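Local coordinates for protein ribonucleoside triphosphate reductase (Lactobacillus leichmannii, PDB 1L1L) that reduces ribonucleoside triphosphates to deoxyribonucleotides with a vitamin B12 cofactor, as an allosterically regulated monomeric class II ribonucleotide reductase, at residues Val178-Asp183 / His238-Asn243. Residues are numbered along the deposited sequence; the frame is centred on the assembly and turned at random.
Sequences VDFAID and HFAQTN
Val178 sets CG1 near the edge of the His238 ring, 4.0 Å from His238 CD2, while its CG2 comes within 4.5 Å of Phe239 CZ; a branched apolar residue can serve both aromatic neighbours at once. Asp179 follows with its carboxylate turned to the short 3-10 turn at 240-241. Asp179 OD1, met on its anti side, accepts the backbone N-H of Ala240 at 3.1 Å; a carboxylate suits the N-terminal end of such a turn, where a backbone N-H needs an acceptor. Phe180 gives its own backbone N to His238 O (3.1 Å), from well above the carbonyl plane. Its ring is packed by Asp179 CB over one face, and Phe180 CZ lies 3.9 Å from Ala240 CB, where a small methyl suits the wide ring. The Asn243 amide stands steeply to that ring, 78° between planes, with Asn243 ND2 3.6 Å from Phe180 CD2; the same nitrogen is hydrogen-bonded to Leu237 O and Lys247 O. Ile182 CG1, anti to its own carbonyl carbon (chi1 -57°), is carried over a face of the His238 imidazole, 3.5 Å from the centroid, a CH-pi contact. Both ring nitrogens are held, ND1 by Leu234 O and NE2 by Asn289 OD1, which should fix the ring's rotation. The contact thus joins the loop entering strand 183-187 to the loop leaving helix 224-236, in the insertion-domain region of B12-dependent reductases, with helix 275-289 supplying Asn289 and Leu288 beside His238.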
loop_
_atom_site.group_PDB
_atom_site.type_symbol
_atom_site.label_atom_id
_atom_site.label_comp_id
_atom_site.label_asym_id
_atom_site.label_seq_id
_atom_site.Cartn_x
_atom_site.Cartn_y
_atom_site.Cartn_z
ATOM N N VAL A 178 -23.887 -1.003 -23.090
ATOM C CA VAL A 178 -24.737 -0.451 -22.043
ATOM C C VAL A 178 -26.167 -0.462 -22.591
ATOM O O VAL A 178 -26.570 0.450 -23.313
ATOM C CB VAL A 178 -24.333 1.004 -21.691
ATOM C CG1 VAL A 178 -25.205 1.530 -20.562
ATOM C CG2 VAL A 178 -22.857 1.062 -21.292
ATOM N N ASP A 179 -26.920 -1.502 -22.238
ATOM C CA ASP A 179 -28.297 -1.681 -22.696
ATOM C C ASP A 179 -29.366 -0.698 -22.226
ATOM O O ASP A 179 -30.262 -0.360 -23.005
ATOM C CB ASP A 179 -28.765 -3.097 -22.362
ATOM C CG ASP A 179 -28.176 -4.135 -23.286
ATOM O OD1 ASP A 179 -28.250 -5.335 -22.952
ATOM O OD2 ASP A 179 -27.649 -3.754 -24.353
ATOM N N PHE A 180 -29.298 -0.246 -20.973
ATOM C CA PHE A 180 -30.316 0.672 -20.461
ATOM C C PHE A 180 -29.793 1.862 -19.678
ATOM O O PHE A 180 -28.917 1.719 -18.822
ATOM C CB PHE A 180 -31.297 -0.079 -19.551
ATOM C CG PHE A 180 -31.679 -1.438 -20.051
ATOM C CD1 PHE A 180 -32.362 -1.590 -21.254
ATOM C CD2 PHE A 180 -31.349 -2.571 -19.322
ATOM C CE1 PHE A 180 -32.707 -2.854 -21.723
ATOM C CE2 PHE A 180 -31.690 -3.841 -19.777
ATOM C CZ PHE A 180 -32.371 -3.983 -20.984
ATOM N N ALA A 181 -30.335 3.039 -19.966
ATOM C CA ALA A 181 -29.961 4.241 -19.236
ATOM C C ALA A 181 -30.883 4.202 -18.028
ATOM O O ALA A 181 -32.102 4.249 -18.177
ATOM C CB ALA A 181 -30.236 5.476 -20.059
ATOM N N ILE A 182 -30.306 4.108 -16.836
ATOM C CA ILE A 182 -31.107 4.019 -15.620
ATOM C C ILE A 182 -31.498 5.349 -14.991
ATOM O O ILE A 182 -30.688 6.263 -14.878
ATOM C CB ILE A 182 -30.375 3.179 -14.548
ATOM C CG1 ILE A 182 -30.069 1.783 -15.100
ATOM C CG2 ILE A 182 -31.221 3.093 -13.280
ATOM C CD1 ILE A 182 -31.287 0.992 -15.530
ATOM N N ASP A 183 -32.761 5.441 -14.584
ATOM C CA ASP A 183 -33.272 6.631 -13.917
ATOM C C ASP A 183 -32.996 6.377 -12.436
ATOM O O ASP A 183 -33.485 5.395 -11.871
ATOM C CB ASP A 183 -34.776 6.777 -14.158
ATOM C CG ASP A 183 -35.345 8.023 -13.509
ATOM O OD1 ASP A 183 -34.760 9.111 -13.716
ATOM O OD2 ASP A 183 -36.368 7.920 -12.796
ATOM N N HIS A 238 -27.784 -1.778 -15.887
ATOM C CA HIS A 238 -27.515 -1.160 -17.173
ATOM C C HIS A 238 -27.317 -2.225 -18.247
ATOM O O HIS A 238 -27.190 -1.896 -19.424
ATOM C CB HIS A 238 -26.256 -0.281 -17.097
ATOM C CG HIS A 238 -26.465 1.036 -16.416
ATOM N ND1 HIS A 238 -26.620 1.157 -15.052
ATOM C CD2 HIS A 238 -26.537 2.293 -16.914
ATOM C CE1 HIS A 238 -26.776 2.431 -14.739
ATOM N NE2 HIS A 238 -26.731 3.142 -15.851
ATOM N N PHE A 239 -27.304 -3.493 -17.840
ATOM C CA PHE A 239 -27.074 -4.596 -18.769
ATOM C C PHE A 239 -28.158 -5.672 -18.758
ATOM O O PHE A 239 -28.486 -6.247 -17.717
ATOM C CB PHE A 239 -25.702 -5.226 -18.484
ATOM C CG PHE A 239 -24.580 -4.219 -18.413
ATOM C CD1 PHE A 239 -24.406 -3.424 -17.279
ATOM C CD2 PHE A 239 -23.729 -4.024 -19.500
ATOM C CE1 PHE A 239 -23.405 -2.451 -17.230
ATOM C CE2 PHE A 239 -22.728 -3.055 -19.464
ATOM C CZ PHE A 239 -22.564 -2.266 -18.328
ATOM N N ALA A 240 -28.702 -5.948 -19.939
ATOM C CA ALA A 240 -29.765 -6.937 -20.089
ATOM C C ALA A 240 -29.477 -8.286 -19.438
ATOM O O ALA A 240 -30.375 -8.912 -18.882
ATOM C CB ALA A 240 -30.076 -7.134 -21.571
ATOM N N GLN A 241 -28.227 -8.733 -19.510
ATOM C CA GLN A 241 -27.830 -10.020 -18.941
ATOM C C GLN A 241 -28.188 -10.155 -17.463
ATOM O O GLN A 241 -28.431 -11.260 -16.970
ATOM C CB GLN A 241 -26.323 -10.213 -19.107
ATOM C CG GLN A 241 -25.494 -9.241 -18.278
ATOM C CD GLN A 241 -24.009 -9.376 -18.538
ATOM O OE1 GLN A 241 -23.527 -9.037 -19.617
ATOM N NE2 GLN A 241 -23.274 -9.879 -17.549
ATOM N N THR A 242 -28.208 -9.029 -16.758
ATOM C CA THR A 242 -28.526 -9.016 -15.334
ATOM C C THR A 242 -29.720 -8.111 -15.059
ATOM O O THR A 242 -29.816 -7.499 -13.995
ATOM C CB THR A 242 -27.322 -8.521 -14.498
ATOM O OG1 THR A 242 -26.813 -7.309 -15.064
ATOM C CG2 THR A 242 -26.222 -9.561 -14.479
ATOM N N ASN A 243 -30.625 -8.032 -16.031
ATOM C CA ASN A 243 -31.823 -7.211 -15.916
ATOM C C ASN A 243 -32.859 -7.636 -16.959
ATOM O O ASN A 243 -33.204 -6.872 -17.866
ATOM C CB ASN A 243 -31.479 -5.733 -16.107
ATOM C CG ASN A 243 -32.665 -4.823 -15.848
ATOM O OD1 ASN A 243 -33.743 -5.283 -15.459
ATOM N ND2 ASN A 243 -32.473 -3.528 -16.056
#